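Local atomic coordinates of uncharacterized protein PA2218 (Pseudomonas aeruginosa, PDB entry 2HDW), a protein that is uncharacterised but has an alpha/beta hydrolase fold and probably acts as a hydrolase on a substrate not yet known. Residues 105-111 and 274-280; 248-252 and 263-268. All coordinates share one frame; numbering follows the deposited sequence.

Contact 1: 105-111 and 274-280; sequences FGAVKEQ and HPRAVNS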
ATOM      1  N   PHE A 105      -0.068  -4.305  -1.225  1.00  9.53           N
ATOM      2  CA  PHE A 105      -1.266  -4.521  -2.034  1.00 10.22           C
ATOM      3  C   PHE A 105      -1.835  -5.885  -1.635  1.00 10.18           C
ATOM      4  O   PHE A 105      -1.201  -6.913  -1.855  1.00 12.52           O
ATOM      5  CB  PHE A 105      -0.892  -4.529  -3.520  1.00  8.59           C
ATOM      6  CG  PHE A 105      -2.055  -4.718  -4.444  1.00 12.44           C
ATOM      7  CD1 PHE A 105      -2.933  -3.668  -4.711  1.00 10.25           C
ATOM      8  CD2 PHE A 105      -2.275  -5.948  -5.060  1.00 11.12           C
ATOM      9  CE1 PHE A 105      -4.006  -3.839  -5.576  1.00 11.98           C
ATOM     10  CE2 PHE A 105      -3.347  -6.134  -5.929  1.00 11.79           C
ATOM     11  CZ  PHE A 105      -4.218  -5.075  -6.189  1.00 12.39           C
ATOM     12  N   GLY A 106      -3.026  -5.896  -1.049  1.00  9.04           N
ATOM     13  CA  GLY A 106      -3.618  -7.153  -0.625  1.00  9.61           C
ATOM     14  C   GLY A 106      -3.387  -7.383   0.859  1.00 10.79           C
ATOM     15  O   GLY A 106      -3.658  -8.466   1.388  1.00 11.76           O
ATOM     16  N   ALA A 107      -2.878  -6.358   1.531  1.00  9.72           N
ATOM     17  CA  ALA A 107      -2.617  -6.425   2.964  1.00 10.80           C
ATOM     18  C   ALA A 107      -3.543  -5.432   3.651  1.00 11.18           C
ATOM     19  O   ALA A 107      -4.115  -4.555   2.999  1.00 14.48           O
ATOM     20  CB  ALA A 107      -1.162  -6.068   3.251  1.00  8.44           C
ATOM     21  N   VAL A 108      -3.703  -5.574   4.962  1.00 11.29           N
ATOM     22  CA  VAL A 108      -4.552  -4.663   5.719  1.00 10.02           C
ATOM     23  C   VAL A 108      -3.717  -3.832   6.687  1.00 10.61           C
ATOM     24  O   VAL A 108      -2.548  -4.145   6.949  1.00  9.16           O
ATOM     25  CB  VAL A 108      -5.642  -5.420   6.511  1.00  9.93           C
ATOM     26  CG1 VAL A 108      -6.630  -6.044   5.545  1.00 10.32           C
ATOM     27  CG2 VAL A 108      -5.003  -6.495   7.396  1.00  7.07           C
ATOM     28  N   LYS A 109      -4.333  -2.784   7.222  1.00 10.19           N
ATOM     29  CA  LYS A 109      -3.673  -1.871   8.145  1.00 11.40           C
ATOM     30  C   LYS A 109      -3.066  -2.512   9.393  1.00 11.33           C
ATOM     31  O   LYS A 109      -2.171  -1.935  10.005  1.00 13.43           O
ATOM     32  CB  LYS A 109      -4.653  -0.772   8.567  1.00 11.42           C
ATOM     33  CG  LYS A 109      -5.866  -1.279   9.348  1.00 12.32           C
ATOM     34  CD  LYS A 109      -6.909  -0.179   9.506  1.00 11.55           C
ATOM     35  CE  LYS A 109      -8.065  -0.605  10.412  1.00 11.25           C
ATOM     36  NZ  LYS A 109      -8.733  -1.863   9.967  1.00  5.44           N
ATOM     37  N   GLU A 110      -3.546  -3.688   9.784  1.00 11.00           N
ATOM     38  CA  GLU A 110      -3.002  -4.339  10.972  1.00 11.29           C
ATOM     39  C   GLU A 110      -1.641  -4.978  10.696  1.00 11.90           C
ATOM     40  O   GLU A 110      -0.949  -5.420  11.615  1.00 11.52           O
ATOM     41  CB  GLU A 110      -3.974  -5.398  11.503  1.00 12.24           C
ATOM     42  CG  GLU A 110      -5.299  -4.839  12.038  1.00  9.29           C
ATOM     43  CD  GLU A 110      -6.269  -4.433  10.936  1.00 11.03           C
ATOM     44  OE1 GLU A 110      -6.019  -4.751   9.751  1.00  9.05           O
ATOM     45  OE2 GLU A 110      -7.301  -3.808  11.258  1.00 12.13           O
ATOM     46  N   GLN A 111      -1.258  -5.022   9.423  1.00 11.12           N
ATOM     47  CA  GLN A 111       0.014  -5.607   9.050  1.00 11.37           C
ATOM     48  C   GLN A 111       1.100  -4.531   8.898  1.00 11.44           C
ATOM     49  O   GLN A 111       1.162  -3.605   9.708  1.00 11.65           O
ATOM     50  CB  GLN A 111      -0.174  -6.460   7.782  1.00 10.39           C
ATOM     51  CG  GLN A 111      -1.106  -7.657   8.047  1.00  8.31           C
ATOM     52  CD  GLN A 111      -1.578  -8.373   6.792  1.00 12.23           C
ATOM     53  OE1 GLN A 111      -2.047  -7.744   5.838  1.00 10.46           O
ATOM     54  NE2 GLN A 111      -1.479  -9.701   6.795  1.00 10.43           N
ATOM     55  N   HIS A 274      -3.120 -12.057   9.193  1.00 13.85           N
ATOM     56  CA  HIS A 274      -4.304 -11.348   9.659  1.00 12.85           C
ATOM     57  C   HIS A 274      -5.458 -11.858   8.813  1.00 12.62           C
ATOM     58  O   HIS A 274      -5.421 -11.780   7.585  1.00 11.66           O
ATOM     59  CB  HIS A 274      -4.189  -9.831   9.549  1.00 11.01           C
ATOM     60  CG  HIS A 274      -5.280  -9.124  10.288  1.00  8.74           C
ATOM     61  ND1 HIS A 274      -6.586  -9.109   9.844  1.00  8.35           N
ATOM     62  CD2 HIS A 274      -5.288  -8.511  11.495  1.00  7.48           C
ATOM     63  CE1 HIS A 274      -7.350  -8.521  10.747  1.00  8.74           C
ATOM     64  NE2 HIS A 274      -6.587  -8.150  11.759  1.00  6.77           N
ATOM     65  N   PRO A 275      -6.503 -12.389   9.466  1.00 13.88           N
ATOM     66  CA  PRO A 275      -7.692 -12.944   8.811  1.00 13.35           C
ATOM     67  C   PRO A 275      -8.408 -12.122   7.745  1.00 12.34           C
ATOM     68  O   PRO A 275      -9.031 -12.694   6.850  1.00 11.50           O
ATOM     69  CB  PRO A 275      -8.606 -13.290   9.985  1.00 14.48           C
ATOM     70  CG  PRO A 275      -8.218 -12.275  11.021  1.00 15.12           C
ATOM     71  CD  PRO A 275      -6.716 -12.271  10.921  1.00 13.38           C
ATOM     72  N   ARG A 276      -8.334 -10.798   7.826  1.00 10.25           N
ATOM     73  CA  ARG A 276      -9.021  -9.973   6.839  1.00 12.15           C
ATOM     74  C   ARG A 276      -8.204  -9.669   5.582  1.00 10.60           C
ATOM     75  O   ARG A 276      -8.747  -9.187   4.591  1.00 11.79           O
ATOM     76  CB  ARG A 276      -9.503  -8.664   7.483  1.00 11.77           C
ATOM     77  CG  ARG A 276     -10.572  -8.875   8.558  1.00 13.97           C
ATOM     78  CD  ARG A 276     -11.264  -7.563   8.923  1.00 12.78           C
ATOM     79  NE  ARG A 276     -10.385  -6.620   9.608  1.00 11.72           N
ATOM     80  CZ  ARG A 276     -10.161  -6.620  10.918  1.00 14.21           C
ATOM     81  NH1 ARG A 276     -10.757  -7.517  11.698  1.00 15.90           N
ATOM     82  NH2 ARG A 276      -9.341  -5.729  11.450  1.00 11.12           N
ATOM     83  N   ALA A 277      -6.914  -9.979   5.605  1.00 10.87           N
ATOM     84  CA  ALA A 277      -6.058  -9.702   4.450  1.00 10.61           C
ATOM     85  C   ALA A 277      -6.242 -10.659   3.282  1.00 11.12           C
ATOM     86  O   ALA A 277      -6.359 -11.876   3.467  1.00 11.40           O
ATOM     87  CB  ALA A 277      -4.588  -9.696   4.873  1.00  9.75           C
ATOM     88  N   VAL A 278      -6.269 -10.092   2.075  1.00  9.04           N
ATOM     89  CA  VAL A 278      -6.387 -10.877   0.852  1.00 10.68           C
ATOM     90  C   VAL A 278      -5.207 -11.846   0.784  1.00 10.87           C
ATOM     91  O   VAL A 278      -5.367 -13.031   0.484  1.00 11.11           O
ATOM     92  CB  VAL A 278      -6.332  -9.970  -0.408  1.00  9.85           C
ATOM     93  CG1 VAL A 278      -5.914 -10.793  -1.635  1.00 10.11           C
ATOM     94  CG2 VAL A 278      -7.687  -9.328  -0.644  1.00  9.56           C
ATOM     95  N   ASN A 279      -4.015 -11.333   1.069  1.00 10.63           N
ATOM     96  CA  ASN A 279      -2.818 -12.152   1.001  1.00 10.58           C
ATOM     97  C   ASN A 279      -2.741 -13.238   2.064  1.00  9.95           C
ATOM     98  O   ASN A 279      -2.000 -14.205   1.908  1.00 11.04           O
ATOM     99  CB  ASN A 279      -1.576 -11.257   1.046  1.00  9.06           C
ATOM    100  CG  ASN A 279      -1.524 -10.292  -0.128  1.00  9.26           C
ATOM    101  OD1 ASN A 279      -2.115 -10.555  -1.178  1.00  8.69           O
ATOM    102  ND2 ASN A 279      -0.815  -9.177   0.038  1.00  6.51           N
ATOM    103  N   SER A 280      -3.506 -13.092   3.140  1.00 11.18           N
ATOM    104  CA  SER A 280      -3.496 -14.098   4.197  1.00 12.00           C
ATOM    105  C   SER A 280      -4.550 -15.184   3.987  1.00 12.03           C
ATOM    106  O   SER A 280      -5.500 -15.296   4.759  1.00 13.91           O
ATOM    107  CB  SER A 280      -3.697 -13.447   5.571  1.00 13.27           C
ATOM    108  OG  SER A 280      -2.523 -12.773   6.008  1.00  9.99           O
TER
HETATM  109  O   HOH W   1      -2.436  -9.132  -3.517  1.00 10.18           O
HETATM  110  O   HOH W   2      -8.508  -4.855   8.395  1.00  9.43           O

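Contact 2: 248-252 and 263-268; sequences PYNEL and YHDYYM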
ATOM      1  N   PRO A 248      -7.105 -19.528  -2.938  1.00 14.25           N
ATOM      2  CA  PRO A 248      -6.467 -18.938  -1.753  1.00 13.47           C
ATOM      3  C   PRO A 248      -5.026 -18.494  -2.002  1.00 13.43           C
ATOM      4  O   PRO A 248      -4.241 -19.215  -2.619  1.00 10.45           O
ATOM      5  CB  PRO A 248      -6.556 -20.060  -0.720  1.00 14.72           C
ATOM      6  CG  PRO A 248      -7.852 -20.715  -1.077  1.00 16.44           C
ATOM      7  CD  PRO A 248      -7.768 -20.799  -2.593  1.00 14.20           C
ATOM      8  N   TYR A 249      -4.690 -17.310  -1.498  1.00 11.30           N
ATOM      9  CA  TYR A 249      -3.363 -16.724  -1.663  1.00 14.19           C
ATOM     10  C   TYR A 249      -2.300 -17.204  -0.675  1.00 15.24           C
ATOM     11  O   TYR A 249      -2.580 -17.444   0.505  1.00 15.40           O
ATOM     12  CB  TYR A 249      -3.467 -15.197  -1.566  1.00 13.49           C
ATOM     13  CG  TYR A 249      -3.847 -14.495  -2.855  1.00 14.87           C
ATOM     14  CD1 TYR A 249      -4.692 -15.096  -3.788  1.00 17.21           C
ATOM     15  CD2 TYR A 249      -3.360 -13.218  -3.136  1.00 15.34           C
ATOM     16  CE1 TYR A 249      -5.040 -14.438  -4.976  1.00 15.14           C
ATOM     17  CE2 TYR A 249      -3.699 -12.556  -4.308  1.00 17.73           C
ATOM     18  CZ  TYR A 249      -4.538 -13.169  -5.224  1.00 17.40           C
ATOM     19  OH  TYR A 249      -4.862 -12.498  -6.382  1.00 18.68           O
ATOM     20  N   ASN A 250      -1.077 -17.317  -1.180  1.00 15.34           N
ATOM     21  CA  ASN A 250       0.087 -17.725  -0.402  1.00 17.18           C
ATOM     22  C   ASN A 250       0.050 -19.094   0.268  1.00 19.05           C
ATOM     23  O   ASN A 250       0.477 -19.252   1.414  1.00 19.58           O
ATOM     24  CB  ASN A 250       0.415 -16.643   0.629  1.00 17.46           C
ATOM     25  CG  ASN A 250       0.892 -15.358  -0.022  1.00 18.92           C
ATOM     26  OD1 ASN A 250       0.325 -14.284   0.194  1.00 18.49           O
ATOM     27  ND2 ASN A 250       1.936 -15.465  -0.836  1.00 15.21           N
ATOM     28  N   GLU A 251      -0.460 -20.086  -0.451  1.00 21.32           N
ATOM     29  CA  GLU A 251      -0.494 -21.447   0.064  1.00 22.65           C
ATOM     30  C   GLU A 251       0.584 -22.177  -0.729  1.00 22.78           C
ATOM     31  O   GLU A 251       0.564 -22.175  -1.959  1.00 22.93           O
ATOM     32  CB  GLU A 251      -1.868 -22.084  -0.165  1.00 24.89           C
ATOM     33  CG  GLU A 251      -3.006 -21.284   0.459  1.00 29.22           C
ATOM     34  CD  GLU A 251      -4.167 -22.150   0.922  1.00 30.70           C
ATOM     35  OE1 GLU A 251      -4.664 -22.976   0.119  1.00 29.59           O
ATOM     36  OE2 GLU A 251      -4.583 -21.994   2.094  1.00 31.12           O
ATOM     37  N   LEU A 252       1.536 -22.781  -0.028  1.00 21.00           N
ATOM     38  CA  LEU A 252       2.630 -23.469  -0.697  1.00 21.50           C
ATOM     39  C   LEU A 252       2.304 -24.910  -1.089  1.00 22.72           C
ATOM     40  O   LEU A 252       1.750 -25.672  -0.303  1.00 22.96           O
ATOM     41  CB  LEU A 252       3.875 -23.424   0.189  1.00 19.90           C
ATOM     42  CG  LEU A 252       4.312 -22.006   0.586  1.00 17.63           C
ATOM     43  CD1 LEU A 252       5.458 -22.085   1.576  1.00 19.42           C
ATOM     44  CD2 LEU A 252       4.727 -21.223  -0.656  1.00 16.37           C
ATOM     45  N   TYR A 263       6.820 -14.774   1.229  1.00  8.92           N
ATOM     46  CA  TYR A 263       5.479 -14.213   1.372  1.00 11.35           C
ATOM     47  C   TYR A 263       4.630 -15.081   2.292  1.00 11.86           C
ATOM     48  O   TYR A 263       3.908 -14.575   3.149  1.00 12.24           O
ATOM     49  CB  TYR A 263       4.783 -14.097   0.013  1.00 10.89           C
ATOM     50  CG  TYR A 263       5.112 -12.843  -0.768  1.00 11.52           C
ATOM     51  CD1 TYR A 263       5.114 -11.592  -0.151  1.00 12.79           C
ATOM     52  CD2 TYR A 263       5.352 -12.897  -2.139  1.00 11.44           C
ATOM     53  CE1 TYR A 263       5.342 -10.421  -0.887  1.00 11.68           C
ATOM     54  CE2 TYR A 263       5.579 -11.734  -2.887  1.00 12.03           C
ATOM     55  CZ  TYR A 263       5.572 -10.502  -2.252  1.00 12.12           C
ATOM     56  OH  TYR A 263       5.779  -9.354  -2.987  1.00 11.82           O
ATOM     57  N   HIS A 264       4.712 -16.393   2.099  1.00 11.50           N
ATOM     58  CA  HIS A 264       3.962 -17.320   2.935  1.00 12.35           C
ATOM     59  C   HIS A 264       4.391 -17.188   4.393  1.00 12.08           C
ATOM     60  O   HIS A 264       3.556 -17.120   5.291  1.00 12.50           O
ATOM     61  CB  HIS A 264       4.189 -18.767   2.483  1.00 12.52           C
ATOM     62  CG  HIS A 264       3.725 -19.783   3.480  1.00 14.69           C
ATOM     63  ND1 HIS A 264       4.419 -20.057   4.640  1.00 17.59           N
ATOM     64  CD2 HIS A 264       2.612 -20.551   3.518  1.00 14.76           C
ATOM     65  CE1 HIS A 264       3.752 -20.949   5.350  1.00 15.65           C
ATOM     66  NE2 HIS A 264       2.652 -21.267   4.691  1.00 15.31           N
ATOM     67  N   ASP A 265       5.698 -17.153   4.626  1.00 11.85           N
ATOM     68  CA  ASP A 265       6.207 -17.049   5.989  1.00 13.56           C
ATOM     69  C   ASP A 265       5.744 -15.788   6.696  1.00 12.97           C
ATOM     70  O   ASP A 265       5.712 -15.732   7.922  1.00 12.59           O
ATOM     71  CB  ASP A 265       7.729 -17.123   5.994  1.00 16.43           C
ATOM     72  CG  ASP A 265       8.236 -18.497   5.606  1.00 18.31           C
ATOM     73  OD1 ASP A 265       7.429 -19.451   5.610  1.00 19.13           O
ATOM     74  OD2 ASP A 265       9.435 -18.624   5.303  1.00 21.25           O
ATOM     75  N   TYR A 266       5.384 -14.771   5.926  1.00 13.96           N
ATOM     76  CA  TYR A 266       4.908 -13.535   6.530  1.00 12.73           C
ATOM     77  C   TYR A 266       3.387 -13.556   6.682  1.00 12.80           C
ATOM     78  O   TYR A 266       2.850 -13.408   7.785  1.00 10.79           O
ATOM     79  CB  TYR A 266       5.300 -12.328   5.675  1.00 12.29           C
ATOM     80  CG  TYR A 266       4.736 -11.032   6.213  1.00 11.68           C
ATOM     81  CD1 TYR A 266       5.285 -10.425   7.345  1.00 11.81           C
ATOM     82  CD2 TYR A 266       3.609 -10.448   5.636  1.00 11.53           C
ATOM     83  CE1 TYR A 266       4.722  -9.269   7.891  1.00 10.86           C
ATOM     84  CE2 TYR A 266       3.035  -9.299   6.175  1.00  9.57           C
ATOM     85  CZ  TYR A 266       3.595  -8.717   7.299  1.00 12.53           C
ATOM     86  OH  TYR A 266       3.019  -7.589   7.835  1.00  9.86           O
ATOM     87  N   TYR A 267       2.703 -13.750   5.557  1.00 12.02           N
ATOM     88  CA  TYR A 267       1.244 -13.745   5.514  1.00 12.40           C
ATOM     89  C   TYR A 267       0.523 -14.957   6.090  1.00 11.57           C
ATOM     90  O   TYR A 267      -0.645 -14.857   6.466  1.00 11.62           O
ATOM     91  CB  TYR A 267       0.774 -13.548   4.067  1.00 10.98           C
ATOM     92  CG  TYR A 267       0.991 -12.159   3.504  1.00  9.88           C
ATOM     93  CD1 TYR A 267       0.289 -11.063   4.009  1.00  7.54           C
ATOM     94  CD2 TYR A 267       1.886 -11.944   2.451  1.00  9.19           C
ATOM     95  CE1 TYR A 267       0.472  -9.779   3.477  1.00  8.14           C
ATOM     96  CE2 TYR A 267       2.078 -10.667   1.914  1.00 10.63           C
ATOM     97  CZ  TYR A 267       1.368  -9.591   2.432  1.00  9.28           C
ATOM     98  OH  TYR A 267       1.563  -8.327   1.911  1.00  8.47           O
ATOM     99  N   MET A 268       1.193 -16.098   6.170  1.00 12.31           N
ATOM    100  CA  MET A 268       0.515 -17.289   6.670  1.00 11.88           C
ATOM    101  C   MET A 268       1.106 -17.950   7.914  1.00 13.30           C
ATOM    102  O   MET A 268       0.999 -19.161   8.101  1.00 15.56           O
ATOM    103  CB  MET A 268       0.372 -18.302   5.532  1.00  7.77           C
ATOM    104  CG  MET A 268      -0.616 -17.846   4.443  1.00 11.15           C
ATOM    105  SD  MET A 268      -2.316 -17.741   5.033  1.00  7.60           S
ATOM    106  CE  MET A 268      -2.914 -19.398   4.535  1.00 12.68           C
TER

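Contact 1: 105-111 and 274-280
N279 grips the loop at F105 and G106 with its backbone and its side chain. Its backbone N donates to G106 O at 2.9 Å, while ND2 gives a nearly straight bond to F105 O, 3.0 Å away and close to the amide's own plane. Water 1 spans N279 OD1 and F105 O, so this carbonyl receives two donors. G106, with positive phi and no side chain, brings its backbone against the N279 amide.

The charged cluster centres on E110 OE2, which R276 NH2 meets at 2.8 Å from above the carboxylate plane and K109 NZ at 2.7 Å on the syn side, tilted modestly to the other face. Carboxylate and guanidinium stand almost perpendicular, 82° apart, and water 2 links E110 OE1 to R276 NE. D57 also pairs with R276 NH2 and accepts from H274 NE2; K109 reaches D131 and E137.

Packing fills the middle. E110 CB lies 3.4 Å from H274 CD2, and a bend at chi2 (76°) folds the carboxylate back to stack, at 27° and offset toward the rim, on one face of the imidazole; V108 CG2 rests against A277 CB at 4.1 Å. Q111 OE1 accepts from V108 N, while NE2 bonds to G272 O and only weakly to S280 OG. The loop between strand 96-102 and helix 112-122 of the alpha/beta hydrolase fold is joined to the excursion from the core that follows strand 197-201.

Contact 2: 248-252 and 263-268
L252 lays its CD1 methyl over one face of the H264 imidazole, 3.8 Å from the ring centroid and 24° off the ring normal, a CH-pi contact displaced toward the rim. M268 CB covers the opposite face, so the ring is sandwiched between a leucine methyl of the loop and a methylene one helical turn further on. H264 holds CG anti to its backbone N (chi1 166°), which carries the ring out to the loop, and the rotation of the imidazole is steadied by ND1 donating to D265 OD1 at 3.2 Å. OD1 sits close to the imidazole plane, and ND1 meets it on its anti side, tilted from the carboxylate plane.

At the edge of the same ring, near its plane, N250 O approaches H264 CD2 to 3.3 Å. This carbonyl is buried by the contact and has no polar partner in the model; M268 CG packs on it at 3.5 Å. The arrangement is a loop folded back on the C-terminal end of helix 258-267, within the long insertion of helices and loops between strands 197-201 and 309-314 of the alpha/beta hydrolase sheet. No hydrogen bond crosses between the two segments.

N250 adopts a left-handed backbone conformation and directs its side chain toward the CB of Y263 and the ring of Y267, with its amide plane nearly parallel to the Y267 ring, 9° apart. Both phenols point on into the protein: Y263 OH bonds to Y204 OH, and Y267 OH accepts weakly from N279 ND2. Farther out, M268, bent at chi2 and chi3, brings CE to 3.9 Å from E251 OE2.

How the contacts relate
The two contacts lie about 11 Å apart, centre to centre, on the same side of the chain's centre. Both segments of contact 2 fall in sequence between those of contact 1: 105-111 comes first, then 248-252, helix 258-267 and finally 274-280. Contact 1, whose first segment follows strand 96-102, is buried about 11 Å from the chain's centre; contact 2 lies about 18 Å from it and is only partly buried. They meet through the end of helix 258-267, where S280 OG bonds to Y267 O and Q111 CB packs on Y266 OH. The helix therefore lies between the outer loop 248-252 and the loop after strand 96-102, connecting the insertion to the core of the hydrolase fold.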